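Local coordinates for putative hemin storage protein (Bordetella bronchiseptica, PDB 6AU1) that cleaves deacetylated poly-beta-1,6-N-acetylglucosamine through its glycoside hydrolase domain, the part of the longer protein described here, and can disrupt bacterial biofilms, at residues Q11-Y16 and Y334-F339; M268-G273 and E300-D305. All coordinates share one frame; numbering follows the deposited sequence.

Contact 1 (Q11-Y16 and Y334-F339); sequences QVDLDY and YYPDDF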
loop_
_atom_site.group_PDB
_atom_site.type_symbol
_atom_site.label_atom_id
_atom_site.label_comp_id
_atom_site.label_asym_id
_atom_site.label_seq_id
_atom_site.Cartn_x
_atom_site.Cartn_y
_atom_site.Cartn_z
ATOM N N GLN A 11 -4.757 9.322 2.797
ATOM C CA GLN A 11 -4.837 7.931 3.239
ATOM C C GLN A 11 -5.270 7.900 4.704
ATOM O O GLN A 11 -4.736 8.629 5.537
ATOM C CB GLN A 11 -3.503 7.219 3.033
ATOM C CG GLN A 11 -3.541 5.715 3.336
ATOM C CD GLN A 11 -2.335 4.995 2.767
ATOM O OE1 GLN A 11 -1.937 5.240 1.634
ATOM N NE2 GLN A 11 -1.752 4.103 3.546
ATOM N N VAL A 12 -6.247 7.052 5.003
ATOM C CA VAL A 12 -6.942 7.095 6.290
ATOM C C VAL A 12 -6.958 5.743 6.990
ATOM O O VAL A 12 -7.293 4.723 6.376
ATOM C CB VAL A 12 -8.398 7.569 6.090
ATOM C CG1 VAL A 12 -9.212 7.418 7.370
ATOM C CG2 VAL A 12 -8.418 9.023 5.588
ATOM N N ASP A 13 -6.610 5.745 8.280
ATOM C CA ASP A 13 -6.634 4.537 9.096
ATOM C C ASP A 13 -8.002 4.312 9.710
ATOM O O ASP A 13 -8.485 5.165 10.447
ATOM C CB ASP A 13 -5.601 4.622 10.227
ATOM C CG ASP A 13 -4.205 4.801 9.718
ATOM O OD1 ASP A 13 -3.636 3.804 9.214
ATOM O OD2 ASP A 13 -3.668 5.929 9.831
ATOM N N LEU A 14 -8.626 3.174 9.412
ATOM C CA LEU A 14 -9.816 2.776 10.169
ATOM C C LEU A 14 -9.435 2.466 11.617
ATOM O O LEU A 14 -10.294 2.474 12.505
ATOM C CB LEU A 14 -10.498 1.567 9.541
ATOM C CG LEU A 14 -11.860 1.866 8.908
ATOM C CD1 LEU A 14 -11.721 3.000 7.952
ATOM C CD2 LEU A 14 -12.459 0.659 8.208
ATOM N N ASP A 15 -8.158 2.159 11.857
ATOM C CA ASP A 15 -7.679 1.971 13.226
ATOM C C ASP A 15 -7.867 3.251 14.057
ATOM O O ASP A 15 -7.955 3.187 15.276
ATOM C CB ASP A 15 -6.198 1.550 13.254
ATOM C CG ASP A 15 -5.964 0.169 12.658
ATOM O OD1 ASP A 15 -6.891 -0.669 12.687
ATOM O OD2 ASP A 15 -4.838 -0.081 12.174
ATOM N N TYR A 16 -7.928 4.405 13.392
ATOM C CA TYR A 16 -8.151 5.675 14.090
ATOM C C TYR A 16 -9.638 5.921 14.356
ATOM O O TYR A 16 -9.996 6.666 15.272
ATOM C CB TYR A 16 -7.610 6.866 13.286
ATOM C CG TYR A 16 -6.109 7.118 13.287
ATOM C CD1 TYR A 16 -5.195 6.175 13.756
ATOM C CD2 TYR A 16 -5.605 8.327 12.792
ATOM C CE1 TYR A 16 -3.826 6.430 13.726
ATOM C CE2 TYR A 16 -4.235 8.589 12.768
ATOM C CZ TYR A 16 -3.356 7.642 13.229
ATOM O OH TYR A 16 -2.002 7.919 13.196
ATOM N N TYR A 334 -1.193 12.712 1.351
ATOM C CA TYR A 334 -0.512 12.471 2.613
ATOM C C TYR A 334 -1.155 11.329 3.390
ATOM O O TYR A 334 -2.321 10.974 3.186
ATOM C CB TYR A 334 -0.473 13.745 3.479
ATOM C CG TYR A 334 -1.830 14.185 3.985
ATOM C CD1 TYR A 334 -2.376 13.632 5.146
ATOM C CD2 TYR A 334 -2.565 15.155 3.314
ATOM C CE1 TYR A 334 -3.626 14.024 5.606
ATOM C CE2 TYR A 334 -3.813 15.556 3.765
ATOM C CZ TYR A 334 -4.337 14.992 4.917
ATOM O OH TYR A 334 -5.578 15.376 5.376
ATOM N N TYR A 335 -0.346 10.776 4.289
ATOM C CA TYR A 335 -0.740 9.720 5.210
ATOM C C TYR A 335 -0.052 10.028 6.536
ATOM O O TYR A 335 1.129 10.354 6.539
ATOM C CB TYR A 335 -0.311 8.341 4.681
ATOM C CG TYR A 335 -0.568 7.217 5.657
ATOM C CD1 TYR A 335 -1.857 6.940 6.098
ATOM C CD2 TYR A 335 0.473 6.420 6.131
ATOM C CE1 TYR A 335 -2.100 5.897 7.001
ATOM C CE2 TYR A 335 0.241 5.382 7.027
ATOM C CZ TYR A 335 -1.052 5.128 7.462
ATOM O OH TYR A 335 -1.281 4.098 8.360
ATOM N N PRO A 336 -0.775 9.947 7.672
ATOM C CA PRO A 336 -2.185 9.653 7.917
ATOM C C PRO A 336 -2.992 10.916 8.187
ATOM O O PRO A 336 -2.419 11.975 8.455
ATOM C CB PRO A 336 -2.125 8.786 9.178
ATOM C CG PRO A 336 -1.010 9.479 9.982
ATOM C CD PRO A 336 -0.035 10.070 8.944
ATOM N N ASP A 337 -4.309 10.810 8.130
ATOM C CA ASP A 337 -5.136 11.912 8.594
ATOM C C ASP A 337 -5.472 11.694 10.063
ATOM O O ASP A 337 -6.136 10.711 10.427
ATOM C CB ASP A 337 -6.404 12.038 7.761
ATOM C CG ASP A 337 -7.091 13.368 7.980
ATOM O OD1 ASP A 337 -6.520 14.384 7.544
ATOM O OD2 ASP A 337 -8.158 13.396 8.625
ATOM N N ASP A 338 -4.988 12.593 10.915
ATOM C CA ASP A 338 -5.294 12.522 12.341
ATOM C C ASP A 338 -6.490 13.421 12.596
ATOM O O ASP A 338 -6.348 14.544 13.094
ATOM C CB ASP A 338 -4.078 12.950 13.175
ATOM C CG ASP A 338 -4.242 12.675 14.660
ATOM O OD1 ASP A 338 -5.330 12.245 15.101
ATOM O OD2 ASP A 338 -3.266 12.919 15.400
ATOM N N PHE A 339 -7.671 12.933 12.229
ATOM C CA PHE A 339 -8.865 13.779 12.225
ATOM C C PHE A 339 -9.313 14.195 13.622
ATOM O O PHE A 339 -9.942 15.241 13.788
ATOM C CB PHE A 339 -10.014 13.075 11.487
ATOM C CG PHE A 339 -10.128 11.616 11.798
ATOM C CD1 PHE A 339 -10.876 11.187 12.879
ATOM C CD2 PHE A 339 -9.473 10.670 11.013
ATOM C CE1 PHE A 339 -10.979 9.846 13.181
ATOM C CE2 PHE A 339 -9.575 9.322 11.318
ATOM C CZ PHE A 339 -10.334 8.918 12.397
HETATM O O HOH W 1 -5.508 8.086 9.404
#

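Contact 2 (M268-G273 and E300-D305); sequences MPNMEG and ELQARD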
loop_
_atom_site.group_PDB
_atom_site.type_symbol
_atom_site.label_atom_id
_atom_site.label_comp_id
_atom_site.label_asym_id
_atom_site.label_seq_id
_atom_site.Cartn_x
_atom_site.Cartn_y
_atom_site.Cartn_z
ATOM N N MET A 268 8.758 9.945 1.583
ATOM C CA MET A 268 8.780 10.162 3.022
ATOM C C MET A 268 10.208 10.192 3.559
ATOM O O MET A 268 10.685 9.199 4.136
ATOM C CB MET A 268 7.962 9.067 3.709
ATOM C CG MET A 268 6.494 9.033 3.254
ATOM S SD MET A 268 5.573 7.684 4.021
ATOM C CE MET A 268 3.916 7.946 3.364
ATOM N N PRO A 269 10.899 11.330 3.370
ATOM C CA PRO A 269 12.312 11.446 3.767
ATOM C C PRO A 269 12.537 11.274 5.271
ATOM O O PRO A 269 13.587 10.782 5.663
ATOM C CB PRO A 269 12.698 12.864 3.307
ATOM C CG PRO A 269 11.383 13.595 3.137
ATOM C CD PRO A 269 10.410 12.545 2.691
ATOM N N ASN A 270 11.569 11.659 6.096
ATOM C CA ASN A 270 11.673 11.454 7.539
ATOM C C ASN A 270 11.740 9.958 7.886
ATOM O O ASN A 270 12.632 9.518 8.617
ATOM C CB ASN A 270 10.491 12.128 8.246
ATOM C CG ASN A 270 10.698 12.281 9.737
ATOM O OD1 ASN A 270 10.660 11.305 10.485
ATOM N ND2 ASN A 270 10.890 13.516 10.184
ATOM N N MET A 271 10.799 9.182 7.355
ATOM C CA MET A 271 10.799 7.725 7.526
ATOM C C MET A 271 12.074 7.093 6.968
ATOM O O MET A 271 12.608 6.139 7.535
ATOM C CB MET A 271 9.580 7.093 6.846
ATOM C CG MET A 271 9.659 5.562 6.770
ATOM S SD MET A 271 8.909 4.829 5.297
ATOM C CE MET A 271 7.250 4.495 5.879
ATOM N N GLU A 272 12.557 7.640 5.855
ATOM C CA GLU A 272 13.733 7.103 5.172
ATOM C C GLU A 272 15.036 7.486 5.870
ATOM O O GLU A 272 16.082 6.892 5.605
ATOM C CB GLU A 272 13.769 7.575 3.715
ATOM C CG GLU A 272 12.709 6.943 2.816
ATOM C CD GLU A 272 13.076 5.529 2.393
ATOM O OE1 GLU A 272 14.285 5.195 2.393
ATOM O OE2 GLU A 272 12.156 4.754 2.060
ATOM N N GLY A 273 14.978 8.472 6.758
ATOM C CA GLY A 273 16.162 8.903 7.485
ATOM C C GLY A 273 17.069 9.784 6.644
ATOM O O GLY A 273 18.296 9.784 6.812
ATOM N N GLU A 300 3.258 10.357 -2.218
ATOM C CA GLU A 300 2.545 10.259 -0.952
ATOM C C GLU A 300 3.456 10.678 0.198
ATOM O O GLU A 300 4.429 9.997 0.519
ATOM C CB GLU A 300 2.020 8.842 -0.741
ATOM C CG GLU A 300 1.129 8.723 0.470
ATOM C CD GLU A 300 0.332 7.438 0.485
ATOM O OE1 GLU A 300 0.658 6.498 -0.276
ATOM O OE2 GLU A 300 -0.630 7.375 1.272
ATOM N N LEU A 301 3.122 11.811 0.808
ATOM C CA LEU A 301 3.953 12.422 1.843
ATOM C C LEU A 301 3.536 11.932 3.216
ATOM O O LEU A 301 2.429 11.416 3.374
ATOM C CB LEU A 301 3.821 13.946 1.784
ATOM C CG LEU A 301 4.135 14.560 0.426
ATOM C CD1 LEU A 301 3.641 15.990 0.381
ATOM C CD2 LEU A 301 5.647 14.515 0.195
ATOM N N GLN A 302 4.402 12.089 4.213
ATOM C CA GLN A 302 3.999 11.698 5.559
ATOM C C GLN A 302 3.579 12.914 6.377
ATOM O O GLN A 302 4.242 13.951 6.355
ATOM C CB GLN A 302 5.115 10.929 6.275
ATOM C CG GLN A 302 6.382 11.712 6.561
ATOM C CD GLN A 302 7.490 10.818 7.115
ATOM O OE1 GLN A 302 8.493 10.580 6.447
ATOM N NE2 GLN A 302 7.310 10.316 8.343
ATOM N N ALA A 303 2.460 12.775 7.087
ATOM C CA ALA A 303 1.951 13.834 7.950
ATOM C C ALA A 303 2.276 13.561 9.418
ATOM O O ALA A 303 2.031 14.402 10.288
ATOM C CB ALA A 303 0.445 13.985 7.770
ATOM N N ARG A 304 2.828 12.386 9.687
ATOM C CA ARG A 304 3.158 12.003 11.044
ATOM C C ARG A 304 4.558 11.409 11.087
ATOM O O ARG A 304 4.990 10.731 10.152
ATOM C CB ARG A 304 2.117 11.007 11.588
ATOM C CG ARG A 304 2.375 10.533 13.008
ATOM C CD ARG A 304 1.139 9.858 13.617
ATOM N NE ARG A 304 1.395 9.414 14.979
ATOM C CZ ARG A 304 1.313 10.197 16.048
ATOM N NH1 ARG A 304 0.955 11.475 15.920
ATOM N NH2 ARG A 304 1.581 9.701 17.249
ATOM N N ASP A 305 5.274 11.701 12.163
ATOM C CA ASP A 305 6.565 11.098 12.422
ATOM C C ASP A 305 6.297 9.890 13.323
ATOM O O ASP A 305 6.225 10.030 14.543
ATOM C CB ASP A 305 7.498 12.129 13.071
ATOM C CG ASP A 305 8.904 11.615 13.278
ATOM O OD1 ASP A 305 9.086 10.390 13.401
ATOM O OD2 ASP A 305 9.830 12.454 13.339
#

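Contact 1 (Q11-Y16 and Y334-F339)
The end of the Q11 side chain lies over one face of the Y335 ring. With CG anti to the backbone N (chi1 -174°) and the chain extended, the methylenes pass the CD1 rim, Q11 CG coming 3.5 Å from Y335 CD1, and bring the terminal amide over the ring, its plane 36° from the ring plane. At the far end of the same ring, Y335 OH donates a hydrogen bond to D13 OD1 at 2.5 Å, on the syn lone pair, with carboxylate and ring turned 55° apart. The other oxygen, D13 OD2, accepts a hydrogen bond from water 1, which also accepts from D13 N and donates to D337 O, so one water ties the turn after the first strand to the segment after the last. D13 OD2 also lies over the face of Y16, 3.8 Å above the ring plane.

The edge of Y16 meets D337 O, with Y16 CD2 3.4 Å from it, and Y16 CB packs 3.5 Å from F339 CZ. V12 CG1 touches the same phenyl ring more loosely. Along the backbone, Q11 N bonds to Y334 O at 3.0 Å, while the bond from D337 N to Q11 O is weak, just past the cis peptide before P336. D337 OD1 takes Y334 OH at 2.6 Å and a salt bridge from R35 of helix 22-39.

Strands 8-12 and 332-335 are the parallel pair that closes the TIM barrel. The tyrosine hydroxyl and the water hold one D13 oxygen each, which fixes the rotation of the carboxylate across that seam.

Contact 2 (M268-G273 and E300-D305)
Q302 reaches from its strand to the start of the short helix 269-272, and its OE1 accepts the backbone N of M271 at 2.8 Å. The N-H lies in the carbonyl plane on a lone pair, with an N-H...O angle of 159°. Q302 CG lies between the backbone N and the carbonyl carbon (chi1 65°), and the extended chain beyond carries the amide to M271. N270 CB is 3.1 Å and M268 CB 3.2 Å from Q302 OE1. The extended M268 side chain runs across the strand, its CE 3.5 Å from E300 O. The N270 and D305 side chains cross at about a right angle, amide and carboxylate planes 76° apart.

In the second shell, Q302 NE2 donates to R304 O at 3.0 Å, and that oxygen lies in the amide plane, so the group is gripped at both ends. E272 N bonds back to M268 O, and G273 ends the turn in a Schellman motif.

This glutamine bridges the turn after strand 262-266 to the next parallel strand, 297-305. The backbone of E300 pairs with L265 and A267, P269 packs on W280 and M281 of helix 277-290, and L301 faces away onto M281 and helix 314-326.

Contacts 1 and 2 sit side by side in the barrel wall, their centres about 14 Å apart. Strands 332-335 and 297-305 are neighbours, and Y335 joins the two contacts directly: Y335 N lies 3.0 Å from L301 O, and Y335 O lies 2.8 Å from A303 N, both probable hydrogen bonds. Farther along, P336 CD packs 3.5 Å from R304 CB. Contact 2 joins strand 297-305 to the turn that follows its neighbour 262-266, while contact 1 carries the sheet round to strand 8-12. Both lie where strands run out at their C-terminal ends, the end that carries the active site in TIM-barrel enzymes, and Y335 there also meets W93 and W306.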